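Local coordinates for protein glutathione peroxidase (Schistosoma mansoni, PDB 2WGR) that catalyses the reduction of hydrogen peroxide by two molecules of glutathione, giving glutathione disulfide and water, in a parasitic blood fluke, at residues Leu35-Ala40 with Trp132-Phe137. Numbering follows the deposited sequence.
With POP (pyrophosphate 2-), chain B.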
loop_
_atom_site.group_PDB
_atom_site.type_symbol
_atom_site.label_atom_id
_atom_site.label_comp_id
_atom_site.label_asym_id
_atom_site.label_seq_id
_atom_site.Cartn_x
_atom_site.Cartn_y
_atom_site.Cartn_z
ATOM N N LEU A 35 5.922 1.923 -0.402
ATOM C CA LEU A 35 5.174 1.603 0.808
ATOM C C LEU A 35 3.792 1.173 0.351
ATOM O O LEU A 35 3.021 1.990 -0.176
ATOM C CB LEU A 35 5.126 2.828 1.738
ATOM C CG LEU A 35 4.402 2.555 3.061
ATOM C CD1 LEU A 35 5.172 1.551 3.874
ATOM C CD2 LEU A 35 4.233 3.841 3.851
ATOM N N ILE A 36 3.497 -0.117 0.544
ATOM C CA ILE A 36 2.248 -0.696 0.038
ATOM C C ILE A 36 1.258 -0.872 1.186
ATOM O O ILE A 36 1.556 -1.567 2.152
ATOM C CB ILE A 36 2.518 -2.009 -0.706
ATOM C CG1 ILE A 36 3.493 -1.710 -1.881
ATOM C CG2 ILE A 36 1.193 -2.662 -1.147
ATOM C CD1 ILE A 36 3.877 -2.926 -2.724
ATOM N N VAL A 37 0.097 -0.238 1.053
ATOM C CA VAL A 37 -0.865 -0.125 2.151
ATOM C C VAL A 37 -2.259 -0.567 1.661
ATOM O O VAL A 37 -2.725 -0.095 0.636
ATOM C CB VAL A 37 -0.969 1.339 2.625
ATOM C CG1 VAL A 37 -1.838 1.431 3.889
ATOM C CG2 VAL A 37 0.419 1.926 2.894
ATOM N N ASN A 38 -2.907 -1.480 2.390
ATOM C CA ASN A 38 -4.335 -1.753 2.119
ATOM C C ASN A 38 -5.178 -0.750 2.869
ATOM O O ASN A 38 -4.938 -0.524 4.023
ATOM C CB ASN A 38 -4.754 -3.197 2.446
ATOM C CG ASN A 38 -4.550 -3.575 3.900
ATOM O OD1 ASN A 38 -3.414 -3.571 4.410
ATOM N ND2 ASN A 38 -5.659 -3.895 4.602
ATOM N N VAL A 39 -6.148 -0.141 2.182
ATOM C CA VAL A 39 -6.855 1.013 2.742
ATOM C C VAL A 39 -8.387 0.803 2.788
ATOM O O VAL A 39 -8.924 -0.111 2.175
ATOM C CB VAL A 39 -6.539 2.334 1.946
ATOM C CG1 VAL A 39 -5.037 2.681 1.998
ATOM C CG2 VAL A 39 -7.008 2.260 0.500
ATOM N N ALA A 40 -9.047 1.680 3.534
ATOM C CA ALA A 40 -10.509 1.678 3.664
ATOM C C ALA A 40 -10.918 3.088 4.046
ATOM O O ALA A 40 -10.226 3.726 4.859
ATOM C CB ALA A 40 -10.940 0.731 4.740
ATOM N N TRP A 132 -5.932 -6.453 9.483
ATOM C CA TRP A 132 -6.977 -5.440 9.488
ATOM C C TRP A 132 -6.656 -4.409 8.384
ATOM O O TRP A 132 -5.696 -4.590 7.622
ATOM C CB TRP A 132 -7.121 -4.774 10.891
ATOM C CG TRP A 132 -8.471 -4.184 11.099
ATOM C CD1 TRP A 132 -8.774 -2.867 11.260
ATOM C CD2 TRP A 132 -9.736 -4.888 11.062
ATOM N NE1 TRP A 132 -10.158 -2.708 11.355
ATOM C CE2 TRP A 132 -10.757 -3.926 11.235
ATOM C CE3 TRP A 132 -10.092 -6.235 10.901
ATOM C CZ2 TRP A 132 -12.111 -4.262 11.233
ATOM C CZ3 TRP A 132 -11.448 -6.581 10.905
ATOM C CH2 TRP A 132 -12.436 -5.586 11.077
ATOM N N ASN A 133 -7.494 -3.382 8.259
ATOM C CA ASN A 133 -7.189 -2.250 7.368
ATOM C C ASN A 133 -5.854 -1.598 7.744
ATOM O O ASN A 133 -5.481 -1.571 8.925
ATOM C CB ASN A 133 -8.283 -1.191 7.436
ATOM C CG ASN A 133 -9.665 -1.755 7.177
ATOM O OD1 ASN A 133 -9.926 -2.360 6.134
ATOM N ND2 ASN A 133 -10.567 -1.577 8.168
ATOM N N PHE A 134 -5.153 -1.106 6.720
ATOM C CA PHE A 134 -3.946 -0.293 6.869
ATOM C C PHE A 134 -2.724 -1.063 7.398
ATOM O O PHE A 134 -1.895 -0.493 8.097
ATOM C CB PHE A 134 -4.204 1.000 7.679
ATOM C CG PHE A 134 -5.250 1.901 7.062
ATOM C CD1 PHE A 134 -4.934 2.675 5.964
ATOM C CD2 PHE A 134 -6.554 1.959 7.586
ATOM C CE1 PHE A 134 -5.900 3.526 5.344
ATOM C CE2 PHE A 134 -7.512 2.784 7.016
ATOM C CZ PHE A 134 -7.201 3.573 5.886
ATOM N N SER A 135 -2.557 -2.321 6.980
ATOM C CA SER A 135 -1.264 -2.967 7.166
ATOM C C SER A 135 -0.318 -2.395 6.115
ATOM O O SER A 135 -0.762 -1.932 5.068
ATOM C CB SER A 135 -1.390 -4.464 6.910
ATOM O OG SER A 135 -2.351 -4.977 7.823
ATOM N N LYS A 136 0.982 -2.442 6.390
ATOM C CA LYS A 136 1.974 -1.827 5.482
ATOM C C LYS A 136 3.074 -2.821 5.152
ATOM O O LYS A 136 3.564 -3.561 6.023
ATOM C CB LYS A 136 2.611 -0.588 6.124
ATOM C CG LYS A 136 1.645 0.599 6.382
ATOM C CD LYS A 136 1.058 0.594 7.840
ATOM C CE LYS A 136 0.091 1.772 7.957
ATOM N NZ LYS A 136 -0.738 1.694 9.214
ATOM N N PHE A 137 3.489 -2.805 3.887
ATOM C CA PHE A 137 4.713 -3.488 3.472
ATOM C C PHE A 137 5.709 -2.476 2.896
ATOM O O PHE A 137 5.327 -1.610 2.121
ATOM C CB PHE A 137 4.465 -4.550 2.387
ATOM C CG PHE A 137 3.658 -5.732 2.866
ATOM C CD1 PHE A 137 4.305 -6.908 3.268
ATOM C CD2 PHE A 137 2.265 -5.654 2.912
ATOM C CE1 PHE A 137 3.573 -8.005 3.713
ATOM C CE2 PHE A 137 1.505 -6.727 3.382
ATOM C CZ PHE A 137 2.164 -7.905 3.780
HETATM P P1 POP B . 1.222 -8.625 11.415
HETATM O O1 POP B . 0.694 -10.026 11.177
HETATM O O2 POP B . 1.616 -8.561 12.880
HETATM O O3 POP B . 2.477 -8.361 10.602
HETATM O O POP B . 0.013 -7.627 11.013
HETATM P P2 POP B . -0.208 -7.671 9.418
HETATM O O4 POP B . -1.617 -7.439 9.001
HETATM O O5 POP B . 0.801 -6.692 8.798
HETATM O O6 POP B . 0.180 -9.077 9.036
HETATM O O HOH W 1 -8.087 -2.394 4.019
HETATM O O HOH W 2 -0.621 -3.742 2.958
#
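Ile36 and Phe137 form an antiparallel hydrogen-bonded pair where strands 33-39 and 136-139 meet in the central mixed sheet of the thioredoxin fold. Their two backbone bonds are nearly straight: Ile36 N reaches Phe137 O at 2.8 Å, and Phe137 N reaches Ile36 O at 2.9 Å. Val37 and Lys136 follow as the non-hydrogen-bonded pair. Beyond them the register breaks, since Asn38 faces Phe134, whose phi and psi are both positive, and the N-H of Phe134 turns to Asn38 O.

The Asn38 side chain bridges this irregular end. With chi1 at 60°, CG sits between the backbone N and the carbonyl carbon, and the amide is carried over the 132-135 backbone. Past CB, Asn38 CG lies 3.8 Å from Phe134 N; there the side chain forks. Asn38 OD1 accepts a weak, bent bond from Ser135 N at 3.0 Å and also rests against Ser135 CB, whereas Asn38 ND2 donates to Trp132 O at 3.1 Å, the N-H...O angle being 173° and the acceptor only 2° out of the amide plane. ND2 also donates to a water, so both branches of the amide are engaged, which should fix its rotation.

Val39 CA lies over one face of the Phe134 ring, a CH-pi contact, while Val37 CG1 and Ala40 O approach the ring edge. That ring also comes within about 4 Å of the side chain of Ser43, at the position of the active-site residue by similarity and changed in this structure. In the conformer given here, one of two, Ser135 OG donates to pyrophosphate O4. Lys136 NZ donates to Phe134 O at 2.7 Å.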